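Putative acyl-CoA dehydrogenase (Burkholderia xenovorans, PDB 5JSC) is a putative acyl-CoA dehydrogenase, a flavoprotein that binds flavin-adenine dinucleotide and assembles from four protein chains. Local coordinates at residues Ile86-Val91 against Trp323-Gly328. Sequence-based numbering, arbitrary orientation.
Sequences IDTRAV and WLRDQG. With SO4 (sulfate ion), chain R; SO4 (sulfate ion), chain Q.
Asp326, at the C-terminal end of helix 298-325, presses its carboxylate against the first turn of helix 88-101 and takes hydrogen bonds from the backbone N-H groups of Thr88 and Arg89. Asp326 OD1 receives Thr88 N through its syn lone pair at 2.9 Å. Asp326 OD2 is met by Arg89 N at 3.0 Å, also on the syn side. Short and forked, aspartate suits this place, since one oxygen can serve each of two successive amides.

Each oxygen also takes a side-chain donor. Thr88 OG1 donates a hydrogen bond to Asp326 OD1 from above the carboxylate plane, 2.7 Å away. The extended Arg325 crosses Thr88 at about a right angle; its NH1 donates almost straight (166°) to Thr88 OG1 in the guanidinium plane and weakly to Ile86 O. Threonine fits because its hydroxyl accepts from an arginine while donating to an aspartate. A water bridges Ile86 O and Asp326 OD1.

Among the charged groups, Arg89 bends at chi3 (-74°) and brings NE within 2.8 Å of Asp326 OD2, a salt bridge on the anti lone pair. Its length lets NH1 and NH2 reach other partners, separate oxygens of a sulfate probably from the crystallisation liquor, to which Gln327 NE2 also donates. Asp87, the N-cap, accepts from Ala90 N through OD1; Asp87 OD1 lies 3.2 Å from Asp326 OD2, two acceptors that should repel. Arg29, salt-bridged to Asp87 OD2, and Arg89 probably offset that cost.

The first-turn amides and the positive end of helix 88-101 would probably stabilise both carboxylates. Polar, directional bonds, more than hydrophobic packing, join the N-terminal and C-terminal helical regions here.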
loop_
_atom_site.group_PDB
_atom_site.type_symbol
_atom_site.label_atom_id
_atom_site.label_comp_id
_atom_site.label_asym_id
_atom_site.label_seq_id
_atom_site.Cartn_x
_atom_site.Cartn_y
_atom_site.Cartn_z
ATOM N N ILE C 86 25.687 26.114 9.445
ATOM C CA ILE C 86 24.303 26.259 9.014
ATOM C C ILE C 86 23.442 25.456 9.976
ATOM O O ILE C 86 23.640 24.247 10.135
ATOM C CB ILE C 86 24.118 25.799 7.557
ATOM C CG1 ILE C 86 24.829 26.786 6.614
ATOM C CG2 ILE C 86 22.627 25.658 7.221
ATOM C CD1 ILE C 86 25.003 26.294 5.206
ATOM N N ASP C 87 22.507 26.140 10.639
ATOM C CA ASP C 87 21.571 25.537 11.589
ATOM C C ASP C 87 20.505 24.805 10.781
ATOM O O ASP C 87 19.575 25.428 10.259
ATOM C CB ASP C 87 20.985 26.632 12.482
ATOM C CG ASP C 87 20.061 26.110 13.575
ATOM O OD1 ASP C 87 19.526 24.990 13.469
ATOM O OD2 ASP C 87 19.851 26.859 14.560
ATOM N N THR C 88 20.653 23.474 10.667
ATOM C CA THR C 88 19.745 22.679 9.845
ATOM C C THR C 88 18.328 22.731 10.387
ATOM O O THR C 88 17.363 22.799 9.620
ATOM C CB THR C 88 20.210 21.217 9.782
ATOM O OG1 THR C 88 21.639 21.164 9.714
ATOM C CG2 THR C 88 19.631 20.534 8.555
ATOM N N ARG C 89 18.180 22.690 11.710
ATOM C CA ARG C 89 16.844 22.774 12.292
ATOM C C ARG C 89 16.174 24.094 11.932
ATOM O O ARG C 89 14.972 24.133 11.627
ATOM C CB ARG C 89 16.925 22.600 13.808
ATOM C CG ARG C 89 17.271 21.164 14.217
ATOM C CD ARG C 89 17.667 21.048 15.681
ATOM N NE ARG C 89 18.998 21.597 15.902
ATOM C CZ ARG C 89 19.582 21.680 17.090
ATOM N NH1 ARG C 89 18.940 21.260 18.173
ATOM N NH2 ARG C 89 20.807 22.187 17.197
ATOM N N ALA C 90 16.935 25.188 11.959
ATOM C CA ALA C 90 16.374 26.481 11.585
ATOM C C ALA C 90 15.964 26.509 10.118
ATOM O O ALA C 90 14.849 26.935 9.788
ATOM C CB ALA C 90 17.372 27.594 11.894
ATOM N N VAL C 91 16.850 26.062 9.214
ATOM C CA VAL C 91 16.501 26.060 7.792
ATOM C C VAL C 91 15.251 25.218 7.549
ATOM O O VAL C 91 14.360 25.603 6.776
ATOM C CB VAL C 91 17.683 25.564 6.939
ATOM C CG1 VAL C 91 17.235 25.385 5.483
ATOM C CG2 VAL C 91 18.842 26.554 7.012
ATOM N N TRP C 323 18.540 17.619 13.608
ATOM C CA TRP C 323 19.236 17.609 14.891
ATOM C C TRP C 323 20.582 16.895 14.778
ATOM O O TRP C 323 21.602 17.374 15.297
ATOM C CB TRP C 323 18.350 16.948 15.956
ATOM C CG TRP C 323 19.090 16.619 17.214
ATOM C CD1 TRP C 323 19.296 17.444 18.293
ATOM C CD2 TRP C 323 19.751 15.390 17.516
ATOM N NE1 TRP C 323 20.043 16.794 19.247
ATOM C CE2 TRP C 323 20.337 15.533 18.796
ATOM C CE3 TRP C 323 19.905 14.174 16.832
ATOM C CZ2 TRP C 323 21.063 14.507 19.404
ATOM C CZ3 TRP C 323 20.631 13.154 17.445
ATOM C CH2 TRP C 323 21.194 13.331 18.719
ATOM N N LEU C 324 20.608 15.753 14.089
ATOM C CA LEU C 324 21.839 14.979 13.979
ATOM C C LEU C 324 22.908 15.742 13.204
ATOM O O LEU C 324 24.078 15.781 13.620
ATOM C CB LEU C 324 21.539 13.630 13.323
ATOM C CG LEU C 324 22.726 12.681 13.167
ATOM C CD1 LEU C 324 23.441 12.456 14.504
ATOM C CD2 LEU C 324 22.248 11.353 12.561
ATOM N N ARG C 325 22.535 16.363 12.084
ATOM C CA ARG C 325 23.509 17.160 11.348
ATOM C C ARG C 325 24.022 18.308 12.207
ATOM O O ARG C 325 25.211 18.664 12.138
ATOM C CB ARG C 325 22.899 17.699 10.053
ATOM C CG ARG C 325 23.956 18.265 9.130
ATOM C CD ARG C 325 23.427 19.069 7.940
ATOM N NE ARG C 325 24.564 19.773 7.374
ATOM C CZ ARG C 325 24.897 21.035 7.630
ATOM N NH1 ARG C 325 24.131 21.803 8.384
ATOM N NH2 ARG C 325 25.982 21.546 7.079
ATOM N N ASP C 326 23.158 18.863 13.055
ATOM C CA ASP C 326 23.540 19.954 13.945
ATOM C C ASP C 326 24.386 19.496 15.129
ATOM O O ASP C 326 24.818 20.344 15.927
ATOM C CB ASP C 326 22.284 20.681 14.436
ATOM C CG ASP C 326 21.612 21.482 13.331
ATOM O OD1 ASP C 326 22.262 21.738 12.290
ATOM O OD2 ASP C 326 20.443 21.882 13.499
ATOM N N GLN C 327 24.629 18.193 15.271
ATOM C CA GLN C 327 25.649 17.694 16.184
ATOM C C GLN C 327 27.008 17.605 15.508
ATOM O O GLN C 327 27.995 17.214 16.153
ATOM C CB GLN C 327 25.264 16.314 16.736
ATOM C CG GLN C 327 23.853 16.235 17.307
ATOM C CD GLN C 327 23.594 17.306 18.345
ATOM O OE1 GLN C 327 24.226 17.331 19.407
ATOM N NE2 GLN C 327 22.662 18.204 18.042
ATOM N N GLY C 328 27.079 17.967 14.229
ATOM C CA GLY C 328 28.299 17.839 13.465
ATOM C C GLY C 328 28.470 16.505 12.782
ATOM O O GLY C 328 29.584 16.176 12.368
HETATM S S SO4 R . 28.000 23.180 8.596
HETATM O O1 SO4 R . 27.916 22.384 9.812
HETATM O O2 SO4 R . 29.180 24.043 8.692
HETATM O O3 SO4 R . 28.143 22.281 7.453
HETATM O O4 SO4 R . 26.803 23.992 8.460
HETATM S S SO4 Q . 21.871 21.438 20.517
HETATM O O1 SO4 Q . 22.360 21.639 21.877
HETATM O O2 SO4 Q . 22.175 22.620 19.712
HETATM O O3 SO4 Q . 22.528 20.278 19.928
HETATM O O4 SO4 Q . 20.428 21.213 20.544
HETATM O O HOH W 1 24.872 22.599 11.857
#